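CAMK/CAMK2 protein kinase (Salpingoeca rosetta, PDB 5IG1) probably transfers phosphate from ATP to serine and threonine side chains of proteins, as a calcium/calmodulin-dependent kinase, of which this chain contains the kinase domain. Local coordinates at residues E145-A150 against V158-F163; T32-V37 against V47-L52; Y235-P240 against E251-M256. All coordinates share one frame; numbering follows the deposited sequence.

Interaction 1. Residues E145-A150 against V158-F163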
ATOM      1  N   GLU A 145       4.476   0.469   3.831  1.00 54.15           N
ATOM      2  CA  GLU A 145       4.261   1.845   4.263  1.00 51.21           C
ATOM      3  C   GLU A 145       2.878   2.342   3.876  1.00 51.70           C
ATOM      4  O   GLU A 145       2.349   3.253   4.523  1.00 67.78           O
ATOM      5  CB  GLU A 145       5.339   2.758   3.672  1.00 59.25           C
ATOM      6  CG  GLU A 145       6.767   2.390   4.068  1.00 79.96           C
ATOM      7  CD  GLU A 145       7.369   1.295   3.205  1.00108.85           C
ATOM      8  OE1 GLU A 145       6.675   0.302   2.903  1.00122.23           O
ATOM      9  OE2 GLU A 145       8.548   1.432   2.823  1.00113.73           O
ATOM     10  N   ASN A 146       2.279   1.771   2.830  1.00 59.21           N
ATOM     11  CA  ASN A 146       0.952   2.169   2.377  1.00 43.99           C
ATOM     12  C   ASN A 146      -0.159   1.278   2.912  1.00 52.20           C
ATOM     13  O   ASN A 146      -1.321   1.477   2.542  1.00 56.25           O
ATOM     14  CB  ASN A 146       0.878   2.173   0.849  1.00 44.67           C
ATOM     15  CG  ASN A 146       1.938   3.031   0.215  1.00 57.69           C
ATOM     16  OD1 ASN A 146       2.334   4.062   0.761  1.00 71.31           O
ATOM     17  ND2 ASN A 146       2.404   2.614  -0.953  1.00 72.25           N
ATOM     18  N   LEU A 147       0.160   0.297   3.753  1.00 39.56           N
ATOM     19  CA  LEU A 147      -0.839  -0.599   4.333  1.00 35.96           C
ATOM     20  C   LEU A 147      -1.015  -0.207   5.794  1.00 33.74           C
ATOM     21  O   LEU A 147      -0.212  -0.595   6.647  1.00 55.01           O
ATOM     22  CB  LEU A 147      -0.416  -2.055   4.194  1.00 35.55           C
ATOM     23  CG  LEU A 147      -0.001  -2.461   2.785  1.00 30.73           C
ATOM     24  CD1 LEU A 147       0.424  -3.919   2.759  1.00 54.18           C
ATOM     25  CD2 LEU A 147      -1.150  -2.219   1.825  1.00 44.86           C
ATOM     26  N   LEU A 148      -2.065   0.557   6.080  1.00 40.43           N
ATOM     27  CA  LEU A 148      -2.288   1.100   7.409  1.00 40.24           C
ATOM     28  C   LEU A 148      -3.424   0.376   8.119  1.00 48.15           C
ATOM     29  O   LEU A 148      -4.192  -0.379   7.519  1.00 56.24           O
ATOM     30  CB  LEU A 148      -2.602   2.594   7.343  1.00 30.14           C
ATOM     31  CG  LEU A 148      -1.615   3.453   6.564  1.00 31.91           C
ATOM     32  CD1 LEU A 148      -1.981   4.926   6.686  1.00 34.33           C
ATOM     33  CD2 LEU A 148      -0.202   3.200   7.053  1.00 39.29           C
ATOM     34  N   LEU A 149      -3.505   0.606   9.422  1.00 36.70           N
ATOM     35  CA  LEU A 149      -4.608   0.145  10.248  1.00 44.82           C
ATOM     36  C   LEU A 149      -5.406   1.356  10.714  1.00 46.25           C
ATOM     37  O   LEU A 149      -4.829   2.362  11.134  1.00 47.21           O
ATOM     38  CB  LEU A 149      -4.102  -0.662  11.447  1.00 41.31           C
ATOM     39  CG  LEU A 149      -3.554  -2.052  11.118  1.00 37.15           C
ATOM     40  CD1 LEU A 149      -2.881  -2.646  12.326  1.00 50.65           C
ATOM     41  CD2 LEU A 149      -4.659  -2.968  10.626  1.00 39.19           C
ATOM     42  N   ALA A 150      -6.735   1.257  10.627  1.00 36.67           N
ATOM     43  CA  ALA A 150      -7.581   2.404  10.945  1.00 42.94           C
ATOM     44  C   ALA A 150      -7.412   2.845  12.395  1.00 49.51           C
ATOM     45  O   ALA A 150      -7.421   4.046  12.693  1.00 57.76           O
ATOM     46  CB  ALA A 150      -9.041   2.068  10.656  1.00 52.87           C
ATOM     47  N   VAL A 158      -7.696  -2.957   7.624  1.00 44.89           N
ATOM     48  CA  VAL A 158      -6.547  -2.533   6.839  1.00 39.18           C
ATOM     49  C   VAL A 158      -7.028  -1.585   5.750  1.00 47.72           C
ATOM     50  O   VAL A 158      -8.025  -1.854   5.070  1.00 50.09           O
ATOM     51  CB  VAL A 158      -5.819  -3.744   6.238  1.00 38.31           C
ATOM     52  CG1 VAL A 158      -4.683  -3.287   5.340  1.00 30.41           C
ATOM     53  CG2 VAL A 158      -5.304  -4.649   7.344  1.00 41.75           C
ATOM     54  N   LYS A 159      -6.324  -0.469   5.591  1.00 43.92           N
ATOM     55  CA  LYS A 159      -6.640   0.531   4.583  1.00 29.86           C
ATOM     56  C   LYS A 159      -5.381   0.846   3.796  1.00 45.57           C
ATOM     57  O   LYS A 159      -4.329   1.100   4.391  1.00 54.32           O
ATOM     58  CB  LYS A 159      -7.187   1.803   5.227  1.00 42.75           C
ATOM     59  CG  LYS A 159      -8.569   1.650   5.842  1.00 42.50           C
ATOM     60  CD  LYS A 159      -8.937   2.891   6.626  1.00 38.49           C
ATOM     61  CE  LYS A 159     -10.327   2.782   7.212  1.00 45.98           C
ATOM     62  NZ  LYS A 159     -11.369   3.192   6.234  1.00 63.04           N
ATOM     63  N   ILE A 160      -5.477   0.820   2.461  1.00 41.89           N
ATOM     64  CA  ILE A 160      -4.348   1.203   1.623  1.00 34.47           C
ATOM     65  C   ILE A 160      -4.400   2.707   1.411  1.00 35.20           C
ATOM     66  O   ILE A 160      -5.446   3.343   1.567  1.00 48.92           O
ATOM     67  CB  ILE A 160      -4.329   0.443   0.284  1.00 31.43           C
ATOM     68  CG1 ILE A 160      -5.465   0.902  -0.619  1.00 52.59           C
ATOM     69  CG2 ILE A 160      -4.439  -1.057   0.529  1.00 42.54           C
ATOM     70  CD1 ILE A 160      -5.479   0.184  -1.961  1.00 56.70           C
ATOM     71  N   THR A 161      -3.258   3.292   1.061  1.00 45.32           N
ATOM     72  CA  THR A 161      -3.150   4.747   1.018  1.00 38.53           C
ATOM     73  C   THR A 161      -1.997   5.143   0.098  1.00 37.60           C
ATOM     74  O   THR A 161      -1.389   4.302  -0.570  1.00 39.80           O
ATOM     75  CB  THR A 161      -2.965   5.309   2.428  1.00 47.30           C
ATOM     76  OG1 THR A 161      -2.904   6.739   2.374  1.00 73.03           O
ATOM     77  CG2 THR A 161      -1.680   4.774   3.043  1.00 38.03           C
ATOM     78  N   ASP A 162      -1.709   6.446   0.069  1.00 60.04           N
ATOM     79  CA  ASP A 162      -0.677   7.042  -0.777  1.00 65.90           C
ATOM     80  C   ASP A 162      -0.851   6.673  -2.251  1.00 45.95           C
ATOM     81  O   ASP A 162      -0.187   5.765  -2.758  1.00 57.79           O
ATOM     82  CB  ASP A 162       0.713   6.642  -0.279  1.00 93.31           C
ATOM     83  CG  ASP A 162       1.822   7.361  -1.021  1.00116.57           C
ATOM     84  OD1 ASP A 162       1.524   8.383  -1.681  1.00103.42           O
ATOM     85  OD2 ASP A 162       2.987   6.910  -0.945  1.00138.12           O
ATOM     86  N   PHE A 163      -1.743   7.377  -2.951  1.00 37.80           N
ATOM     87  CA  PHE A 163      -1.926   7.210  -4.388  1.00 50.83           C
ATOM     88  C   PHE A 163      -1.142   8.240  -5.202  1.00 52.71           C
ATOM     89  O   PHE A 163      -1.533   8.568  -6.327  1.00 52.31           O
ATOM     90  CB  PHE A 163      -3.412   7.275  -4.740  1.00 43.62           C
ATOM     91  CG  PHE A 163      -4.194   6.101  -4.246  1.00 41.18           C
ATOM     92  CD1 PHE A 163      -4.689   6.076  -2.957  1.00 58.38           C
ATOM     93  CD2 PHE A 163      -4.426   5.015  -5.069  1.00 45.87           C
ATOM     94  CE1 PHE A 163      -5.408   4.989  -2.498  1.00 57.99           C
ATOM     95  CE2 PHE A 163      -5.140   3.928  -4.619  1.00 41.09           C
ATOM     96  CZ  PHE A 163      -5.632   3.912  -3.331  1.00 45.49           C
TER

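Interaction 2. Residues T32-V37 against V47-L52. With PO4 (phosphate ion), chain C.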
ATOM      1  N   THR A  32       4.152  16.592   4.814  1.00 51.29           N
ATOM      2  CA  THR A  32       4.075  16.345   6.248  1.00 40.80           C
ATOM      3  C   THR A  32       2.612  16.185   6.626  1.00 48.87           C
ATOM      4  O   THR A  32       1.783  17.018   6.251  1.00 57.97           O
ATOM      5  CB  THR A  32       4.708  17.483   7.052  1.00 47.68           C
ATOM      6  OG1 THR A  32       6.016  17.758   6.539  1.00 67.02           O
ATOM      7  CG2 THR A  32       4.816  17.096   8.516  1.00 46.11           C
ATOM      8  N   VAL A  33       2.294  15.116   7.344  1.00 42.96           N
ATOM      9  CA  VAL A  33       0.920  14.808   7.713  1.00 40.76           C
ATOM     10  C   VAL A  33       0.703  15.224   9.161  1.00 44.58           C
ATOM     11  O   VAL A  33       1.406  14.750  10.063  1.00 46.59           O
ATOM     12  CB  VAL A  33       0.600  13.324   7.499  1.00 25.78           C
ATOM     13  CG1 VAL A  33      -0.824  13.034   7.934  1.00 45.06           C
ATOM     14  CG2 VAL A  33       0.788  12.973   6.035  1.00 36.16           C
ATOM     15  N   HIS A  34      -0.261  16.123   9.369  1.00 46.46           N
ATOM     16  CA  HIS A  34      -0.641  16.627  10.680  1.00 52.00           C
ATOM     17  C   HIS A  34      -2.040  16.149  11.046  1.00 53.61           C
ATOM     18  O   HIS A  34      -2.879  15.894  10.177  1.00 50.13           O
ATOM     19  CB  HIS A  34      -0.632  18.160  10.727  1.00 53.78           C
ATOM     20  CG  HIS A  34       0.696  18.782  10.428  1.00 49.31           C
ATOM     21  ND1 HIS A  34       1.206  18.880   9.150  1.00 59.07           N
ATOM     22  CD2 HIS A  34       1.606  19.366  11.242  1.00 45.51           C
ATOM     23  CE1 HIS A  34       2.380  19.486   9.193  1.00 67.40           C
ATOM     24  NE2 HIS A  34       2.646  19.789  10.451  1.00 67.63           N
ATOM     25  N   ARG A  35      -2.288  16.050  12.347  1.00 54.17           N
ATOM     26  CA  ARG A  35      -3.627  15.781  12.851  1.00 40.74           C
ATOM     27  C   ARG A  35      -4.384  17.099  12.936  1.00 44.02           C
ATOM     28  O   ARG A  35      -3.944  18.029  13.620  1.00 52.64           O
ATOM     29  CB  ARG A  35      -3.547  15.105  14.217  1.00 47.29           C
ATOM     30  CG  ARG A  35      -4.877  14.851  14.904  1.00 36.01           C
ATOM     31  CD  ARG A  35      -4.638  14.200  16.263  1.00 67.78           C
ATOM     32  NE  ARG A  35      -5.880  13.880  16.965  1.00 92.73           N
ATOM     33  CZ  ARG A  35      -6.583  14.757  17.675  1.00 93.10           C
ATOM     34  NH1 ARG A  35      -6.173  16.015  17.776  1.00 92.42           N
ATOM     35  NH2 ARG A  35      -7.699  14.379  18.283  1.00 81.73           N
ATOM     36  N   CYS A  36      -5.503  17.191  12.227  1.00 51.24           N
ATOM     37  CA  CYS A  36      -6.344  18.378  12.221  1.00 52.71           C
ATOM     38  C   CYS A  36      -7.763  17.995  12.608  1.00 52.88           C
ATOM     39  O   CYS A  36      -8.134  16.823  12.624  1.00 72.02           O
ATOM     40  CB  CYS A  36      -6.339  19.064  10.852  1.00 50.30           C
ATOM     41  SG  CYS A  36      -7.009  18.042   9.526  1.00 61.69           S
ATOM     42  N   VAL A  37      -8.565  19.006  12.917  1.00 48.46           N
ATOM     43  CA  VAL A  37      -9.941  18.809  13.355  1.00 47.63           C
ATOM     44  C   VAL A  37     -10.855  19.676  12.503  1.00 51.01           C
ATOM     45  O   VAL A  37     -10.601  20.875  12.334  1.00 55.21           O
ATOM     46  CB  VAL A  37     -10.120  19.145  14.847  1.00 42.59           C
ATOM     47  CG1 VAL A  37     -11.585  19.094  15.217  1.00 40.43           C
ATOM     48  CG2 VAL A  37      -9.319  18.186  15.701  1.00 52.53           C
ATOM     49  N   VAL A  47      -4.428  15.790   7.750  1.00 37.08           N
ATOM     50  CA  VAL A  47      -4.134  16.656   6.615  1.00 45.49           C
ATOM     51  C   VAL A  47      -2.715  16.367   6.135  1.00 50.01           C
ATOM     52  O   VAL A  47      -1.779  16.261   6.938  1.00 33.64           O
ATOM     53  CB  VAL A  47      -4.321  18.141   6.980  1.00 32.92           C
ATOM     54  CG1 VAL A  47      -3.503  18.513   8.210  1.00 37.34           C
ATOM     55  CG2 VAL A  47      -3.965  19.031   5.802  1.00 38.14           C
ATOM     56  N   LYS A  48      -2.566  16.191   4.827  1.00 50.35           N
ATOM     57  CA  LYS A  48      -1.266  16.045   4.187  1.00 48.04           C
ATOM     58  C   LYS A  48      -0.898  17.405   3.606  1.00 45.84           C
ATOM     59  O   LYS A  48      -1.493  17.849   2.619  1.00 50.31           O
ATOM     60  CB  LYS A  48      -1.302  14.961   3.107  1.00 47.47           C
ATOM     61  CG  LYS A  48       0.022  14.744   2.373  1.00 40.10           C
ATOM     62  CD  LYS A  48       0.261  13.259   2.096  1.00 56.43           C
ATOM     63  CE  LYS A  48       0.029  12.915   0.630  1.00 67.48           C
ATOM     64  NZ  LYS A  48       0.268  11.462   0.358  1.00 80.48           N
ATOM     65  N   VAL A  49       0.058  18.074   4.243  1.00 48.91           N
ATOM     66  CA  VAL A  49       0.505  19.398   3.828  1.00 43.40           C
ATOM     67  C   VAL A  49       1.675  19.239   2.871  1.00 47.27           C
ATOM     68  O   VAL A  49       2.637  18.514   3.161  1.00 54.98           O
ATOM     69  CB  VAL A  49       0.903  20.248   5.045  1.00 33.52           C
ATOM     70  CG1 VAL A  49       1.134  21.688   4.628  1.00 35.18           C
ATOM     71  CG2 VAL A  49      -0.167  20.158   6.128  1.00 41.59           C
ATOM     72  N   ILE A  50       1.594  19.917   1.729  1.00 40.37           N
ATOM     73  CA  ILE A  50       2.621  19.858   0.695  1.00 49.88           C
ATOM     74  C   ILE A  50       2.953  21.288   0.292  1.00 56.43           C
ATOM     75  O   ILE A  50       2.174  21.929  -0.420  1.00 60.84           O
ATOM     76  CB  ILE A  50       2.169  19.050  -0.529  1.00 40.98           C
ATOM     77  CG1 ILE A  50       1.552  17.720  -0.098  1.00 41.70           C
ATOM     78  CG2 ILE A  50       3.346  18.818  -1.455  1.00 48.20           C
ATOM     79  CD1 ILE A  50       0.912  16.948  -1.225  1.00 56.44           C
ATOM     80  N   ALA A  51       4.105  21.788   0.730  1.00 61.54           N
ATOM     81  CA  ALA A  51       4.535  23.109   0.294  1.00 44.85           C
ATOM     82  C   ALA A  51       4.810  23.103  -1.206  1.00 50.04           C
ATOM     83  O   ALA A  51       5.401  22.159  -1.742  1.00 70.14           O
ATOM     84  CB  ALA A  51       5.778  23.548   1.061  1.00 62.91           C
ATOM     85  N   LEU A  52       4.363  24.158  -1.885  1.00 45.32           N
ATOM     86  CA  LEU A  52       4.546  24.288  -3.326  1.00 51.30           C
ATOM     87  C   LEU A  52       5.907  24.848  -3.713  1.00 57.34           C
ATOM     88  O   LEU A  52       6.251  24.813  -4.899  1.00 72.10           O
ATOM     89  CB  LEU A  52       3.458  25.189  -3.916  1.00 49.06           C
ATOM     90  CG  LEU A  52       2.053  24.603  -4.035  1.00 59.79           C
ATOM     91  CD1 LEU A  52       1.041  25.698  -4.288  1.00 48.91           C
ATOM     92  CD2 LEU A  52       2.021  23.564  -5.143  1.00 66.56           C
TER
HETATM   93  P   PO4 C 401      -5.740  10.153  19.249  1.00109.76           P
HETATM   94  O1  PO4 C 401      -5.214  10.006  20.660  1.00104.10           O
HETATM   95  O2  PO4 C 401      -6.553  11.421  19.144  1.00 94.62           O
HETATM   96  O3  PO4 C 401      -4.587  10.234  18.277  1.00126.76           O
HETATM   97  O4  PO4 C 401      -6.594   8.956  18.900  1.00101.66           O

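Interaction 3. Residues Y235-P240 against E251-M256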
ATOM      1  N   TYR A 235      12.867 -16.585  -6.858  1.00 59.06           N
ATOM      2  CA  TYR A 235      12.541 -16.637  -5.441  1.00 67.13           C
ATOM      3  C   TYR A 235      12.185 -18.078  -5.109  1.00 81.61           C
ATOM      4  O   TYR A 235      11.969 -18.904  -6.000  1.00 82.68           O
ATOM      5  CB  TYR A 235      11.393 -15.688  -5.088  1.00 71.34           C
ATOM      6  CG  TYR A 235      10.052 -16.216  -5.518  1.00 65.33           C
ATOM      7  CD1 TYR A 235       9.596 -16.032  -6.815  1.00 53.73           C
ATOM      8  CD2 TYR A 235       9.246 -16.916  -4.628  1.00 58.16           C
ATOM      9  CE1 TYR A 235       8.372 -16.526  -7.215  1.00 56.18           C
ATOM     10  CE2 TYR A 235       8.025 -17.414  -5.018  1.00 55.23           C
ATOM     11  CZ  TYR A 235       7.592 -17.218  -6.310  1.00 58.83           C
ATOM     12  OH  TYR A 235       6.372 -17.717  -6.695  1.00 60.40           O
ATOM     13  N   ASP A 236      12.110 -18.379  -3.815  1.00 89.29           N
ATOM     14  CA  ASP A 236      11.877 -19.753  -3.394  1.00 97.74           C
ATOM     15  C   ASP A 236      11.153 -19.765  -2.058  1.00 79.72           C
ATOM     16  O   ASP A 236      10.956 -18.729  -1.421  1.00 77.95           O
ATOM     17  CB  ASP A 236      13.190 -20.539  -3.303  1.00109.05           C
ATOM     18  CG  ASP A 236      14.278 -19.772  -2.582  1.00112.39           C
ATOM     19  OD1 ASP A 236      14.146 -18.534  -2.460  1.00122.84           O
ATOM     20  OD2 ASP A 236      15.270 -20.401  -2.150  1.00101.48           O
ATOM     21  N   PHE A 237      10.755 -20.960  -1.644  1.00 86.61           N
ATOM     22  CA  PHE A 237      10.151 -21.174  -0.340  1.00 73.78           C
ATOM     23  C   PHE A 237      11.127 -21.953   0.532  1.00 58.80           C
ATOM     24  O   PHE A 237      11.020 -23.181   0.625  1.00 66.89           O
ATOM     25  CB  PHE A 237       8.826 -21.922  -0.486  1.00 71.38           C
ATOM     26  CG  PHE A 237       7.804 -21.186  -1.305  1.00 65.70           C
ATOM     27  CD1 PHE A 237       7.637 -19.822  -1.157  1.00 66.97           C
ATOM     28  CD2 PHE A 237       7.017 -21.855  -2.226  1.00 71.90           C
ATOM     29  CE1 PHE A 237       6.699 -19.140  -1.904  1.00 67.66           C
ATOM     30  CE2 PHE A 237       6.080 -21.178  -2.979  1.00 68.13           C
ATOM     31  CZ  PHE A 237       5.925 -19.820  -2.822  1.00 69.43           C
ATOM     32  N   PRO A 238      12.088 -21.289   1.177  1.00 56.50           N
ATOM     33  CA  PRO A 238      13.112 -22.028   1.926  1.00 61.17           C
ATOM     34  C   PRO A 238      12.540 -22.739   3.141  1.00 70.62           C
ATOM     35  O   PRO A 238      11.635 -22.236   3.813  1.00 70.94           O
ATOM     36  CB  PRO A 238      14.107 -20.937   2.346  1.00 61.36           C
ATOM     37  CG  PRO A 238      13.833 -19.782   1.429  1.00 61.92           C
ATOM     38  CD  PRO A 238      12.362 -19.843   1.160  1.00 67.19           C
ATOM     39  N   SER A 239      13.076 -23.928   3.407  1.00 67.34           N
ATOM     40  CA  SER A 239      12.837 -24.628   4.664  1.00 69.62           C
ATOM     41  C   SER A 239      13.654 -23.953   5.765  1.00 74.18           C
ATOM     42  O   SER A 239      14.697 -23.367   5.484  1.00 91.71           O
ATOM     43  CB  SER A 239      13.209 -26.107   4.541  1.00 74.53           C
ATOM     44  OG  SER A 239      12.420 -26.755   3.559  1.00 87.24           O
ATOM     45  N   PRO A 240      13.193 -24.027   7.024  1.00 75.16           N
ATOM     46  CA  PRO A 240      11.981 -24.687   7.513  1.00 70.76           C
ATOM     47  C   PRO A 240      10.757 -23.777   7.582  1.00 70.90           C
ATOM     48  O   PRO A 240       9.668 -24.273   7.869  1.00 79.46           O
ATOM     49  CB  PRO A 240      12.385 -25.112   8.918  1.00 53.15           C
ATOM     50  CG  PRO A 240      13.240 -23.982   9.372  1.00 52.87           C
ATOM     51  CD  PRO A 240      13.999 -23.509   8.145  1.00 85.14           C
ATOM     52  N   GLU A 251       0.763 -21.658  -3.471  1.00 56.67           N
ATOM     53  CA  GLU A 251       0.244 -21.581  -4.831  1.00 67.81           C
ATOM     54  C   GLU A 251      -0.300 -20.191  -5.130  1.00 60.41           C
ATOM     55  O   GLU A 251      -0.136 -19.681  -6.245  1.00 67.10           O
ATOM     56  CB  GLU A 251      -0.832 -22.646  -5.039  1.00 78.62           C
ATOM     57  CG  GLU A 251      -0.287 -24.065  -5.097  1.00 91.68           C
ATOM     58  CD  GLU A 251      -1.380 -25.116  -5.101  1.00113.50           C
ATOM     59  OE1 GLU A 251      -2.571 -24.736  -5.127  1.00131.02           O
ATOM     60  OE2 GLU A 251      -1.047 -26.321  -5.075  1.00106.11           O
ATOM     61  N   LEU A 252      -0.945 -19.564  -4.145  1.00 58.58           N
ATOM     62  CA  LEU A 252      -1.468 -18.216  -4.345  1.00 48.53           C
ATOM     63  C   LEU A 252      -0.341 -17.236  -4.636  1.00 61.75           C
ATOM     64  O   LEU A 252      -0.463 -16.385  -5.523  1.00 75.68           O
ATOM     65  CB  LEU A 252      -2.268 -17.776  -3.118  1.00 47.54           C
ATOM     66  CG  LEU A 252      -2.936 -16.400  -3.218  1.00 54.18           C
ATOM     67  CD1 LEU A 252      -3.851 -16.348  -4.428  1.00 53.18           C
ATOM     68  CD2 LEU A 252      -3.712 -16.045  -1.952  1.00 35.41           C
ATOM     69  N   ILE A 253       0.771 -17.351  -3.906  1.00 62.53           N
ATOM     70  CA  ILE A 253       1.920 -16.486  -4.158  1.00 49.98           C
ATOM     71  C   ILE A 253       2.527 -16.785  -5.521  1.00 65.78           C
ATOM     72  O   ILE A 253       2.868 -15.867  -6.275  1.00 67.14           O
ATOM     73  CB  ILE A 253       2.961 -16.642  -3.037  1.00 41.50           C
ATOM     74  CG1 ILE A 253       2.381 -16.167  -1.704  1.00 45.88           C
ATOM     75  CG2 ILE A 253       4.226 -15.879  -3.390  1.00 54.71           C
ATOM     76  CD1 ILE A 253       3.278 -16.459  -0.516  1.00 43.12           C
ATOM     77  N   LYS A 254       2.682 -18.071  -5.857  1.00 74.00           N
ATOM     78  CA  LYS A 254       3.190 -18.431  -7.178  1.00 69.79           C
ATOM     79  C   LYS A 254       2.349 -17.795  -8.276  1.00 64.71           C
ATOM     80  O   LYS A 254       2.881 -17.359  -9.303  1.00 80.36           O
ATOM     81  CB  LYS A 254       3.217 -19.953  -7.343  1.00 82.41           C
ATOM     82  CG  LYS A 254       4.404 -20.647  -6.688  1.00107.23           C
ATOM     83  CD  LYS A 254       5.632 -20.645  -7.591  1.00116.13           C
ATOM     84  CE  LYS A 254       6.816 -21.331  -6.914  1.00 98.56           C
ATOM     85  NZ  LYS A 254       8.087 -21.121  -7.663  1.00 71.68           N
ATOM     86  N   ALA A 255       1.033 -17.713  -8.063  1.00 59.41           N
ATOM     87  CA  ALA A 255       0.158 -17.117  -9.067  1.00 59.01           C
ATOM     88  C   ALA A 255       0.300 -15.602  -9.092  1.00 65.71           C
ATOM     89  O   ALA A 255       0.395 -15.001 -10.167  1.00 78.26           O
ATOM     90  CB  ALA A 255      -1.293 -17.515  -8.806  1.00 59.64           C
ATOM     91  N   MET A 256       0.317 -14.970  -7.917  1.00 62.33           N
ATOM     92  CA  MET A 256       0.484 -13.522  -7.853  1.00 49.36           C
ATOM     93  C   MET A 256       1.840 -13.085  -8.386  1.00 50.51           C
ATOM     94  O   MET A 256       1.977 -11.959  -8.874  1.00 63.29           O
ATOM     95  CB  MET A 256       0.310 -13.035  -6.417  1.00 52.75           C
ATOM     96  CG  MET A 256      -1.088 -13.189  -5.861  1.00 48.85           C
ATOM     97  SD  MET A 256      -1.207 -12.535  -4.192  1.00 58.47           S
ATOM     98  CE  MET A 256      -2.934 -12.824  -3.851  1.00 85.44           C
TER

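Interaction 1. Residues E145-A150 against V158-F163
Leu-148 and Lys-159 are joined by two backbone hydrogen bonds, Leu-148 N to Lys-159 O and Lys-159 N to Leu-148 O, each 2.9 Å, with angles at the hydrogen of 163° and 167°. They fix an antiparallel hairpin that connects the end of the HRDLKPEN catalytic loop, at Asn-146, to the DFG motif beginning at Asp-162.

Carbon-carbon contacts lie on both faces. On one, Leu-147 CD2 meets Ile-160 CG2 at 3.7 Å and Leu-149 CD2 meets Val-158 CG2 at 3.7 Å, while Ile-125 of helix 115-134 packs on Leu-147 and Val-158. On the other, Leu-148 CD1 lies 3.7 Å from Thr-161 CG2; Thr-161 holds OG1 anti to the backbone N (chi1 -178°), with this methyl between N and the carbonyl carbon. Lys-159 CE passes Ala-150 CB at 3.7 Å, and its NZ forms a salt bridge with Glu-96 and a hydrogen bond to Glu-76 O.

The polar ends meet without bonding. Asn-146 OD1 is 3.4 Å from Asp-162 OD2, both acceptors, and Asp-162 is poorly ordered.

This is consistent with backbone pairing and apolar packing, more than any bond between the two side chains, placing the catalytic loop's last residue beside the DFG aspartate.

Interaction 2. Residues T32-V37 against V47-L52
Thr-32 to His-34 pair with Val-47 to Val-49 as an antiparallel ladder in the curled sheet of the kinase N-lobe. The two strands, 32-38 and 44-51, form the beta hairpin that follows the glycine-rich loop, and Lys-48 is the lysine of the AVK sequence that corresponds to the VAIK motif of kinases.

Four backbone hydrogen bonds are the evidence. Thr-32 and Val-49 make a hydrogen-bonded pair, with Thr-32 N to Val-49 O at 3.0 Å and Val-49 N to Thr-32 O at 2.9 Å. His-34 and Val-47 make the next one, also bonded in both directions, and between them Val-33 and Lys-48 form a non-hydrogen-bonded pair. The short strand axes lie at 140°, 40° short of antiparallel, consistent with a twisted ladder.

Side chains divide between two faces. On the face of Val-33 and Lys-48, Val-33 CG2 rests 4.0 Å from Lys-48 CD; the lysine then bends away, and its NZ forms a salt bridge with Glu-66 of helix 57-72, the lysine-glutamate pairing known from the active arrangement of that helix in protein kinases. On the face of His-34, Val-47 and Val-49, Val-49 CG2 approaches His-34 ND1 at 3.6 Å, and Tyr-92 of strand 90-96 touches both valines. Beyond the ladder, Cys-36 SG lies 3.7 Å from Val-47 CB.

Arg-35 turns from the partner strand, its chain extended as far as NE. A phosphate ion, probably from the crystallisation liquor and also bound by Tyr-97 OH, receives a weak hydrogen bond from Arg-35 NH2 to its O2 at 3.3 Å, with only 121° at the hydrogen.

Interaction 3. Residues Y235-P240 against E251-M256
Tyr-235 lays its hydroxyl against Lys-254: Tyr-235 OH is 3.2 Å from Lys-254 CD in the side chain and 3.3 Å from Lys-254 CA in the backbone. The lysine bends at chi2, -85°, which places CD beside that oxygen. No hydrogen bond crosses between the segments, so the contact is one of van der Waals packing. Phe-237 adds a second ring to the same chain, with its CE2 4.0 Å from Lys-254 CE.

Ile-253, one residue earlier on the helix, brings its CG2 methyl to both rings. The methyl sits at the edge of the phenylalanine ring, near its plane, 4.3 Å from Phe-237 CZ, and it lies 4.4 Å from Tyr-235 CE2. The rings themselves meet within the loop, where Phe-237 CE1 comes to the tyrosine edge, in the plane of that ring.

This is the loop between helices 223-231 and 247-256, the G and H helices of the kinase C-lobe, packed back on the helix it leads into. An alanine in place of Tyr-235 would remove the hydroxyl and ring that meet Lys-254 obliquely, and would probably leave the lysine chain freer to turn and Phe-237 CE1 without its mate.

Further out, Pro-217 packs on Tyr-235, and the Trp-242 ring meets that of Phe-237 with the planes at about 40°. Trp-242 also touches Ile-253, which packs as well on Leu-208 and Leu-212 of helix 198-213. From that helix, Tyr-209 OH is hydrogen-bonded to Asp-236 O, tying down the backbone between the two aromatic residues.

In the fold
Along the chain the contacts follow in series, interaction 2, then 1, then 3, all within the kinase domain. Interactions 1 and 2, with centres about 17 Å apart, face each other across the cleft between the lobes, where ATP binds in protein kinases, and come closest at Asp-162 OD1 and Lys-48 NZ, 3.9 Å apart, a long and weak ion pair. Interaction 2 is also the nearer to the predicted ATP-binding residue, the side chains of Val-49 and Lys-53 being about 11 Å apart. Interaction 3 stands apart in the C-lobe, its centre about 24 Å from that of interaction 1 and about 40 Å from that of interaction 2, beyond the chain's centre from the latter, and touches neither.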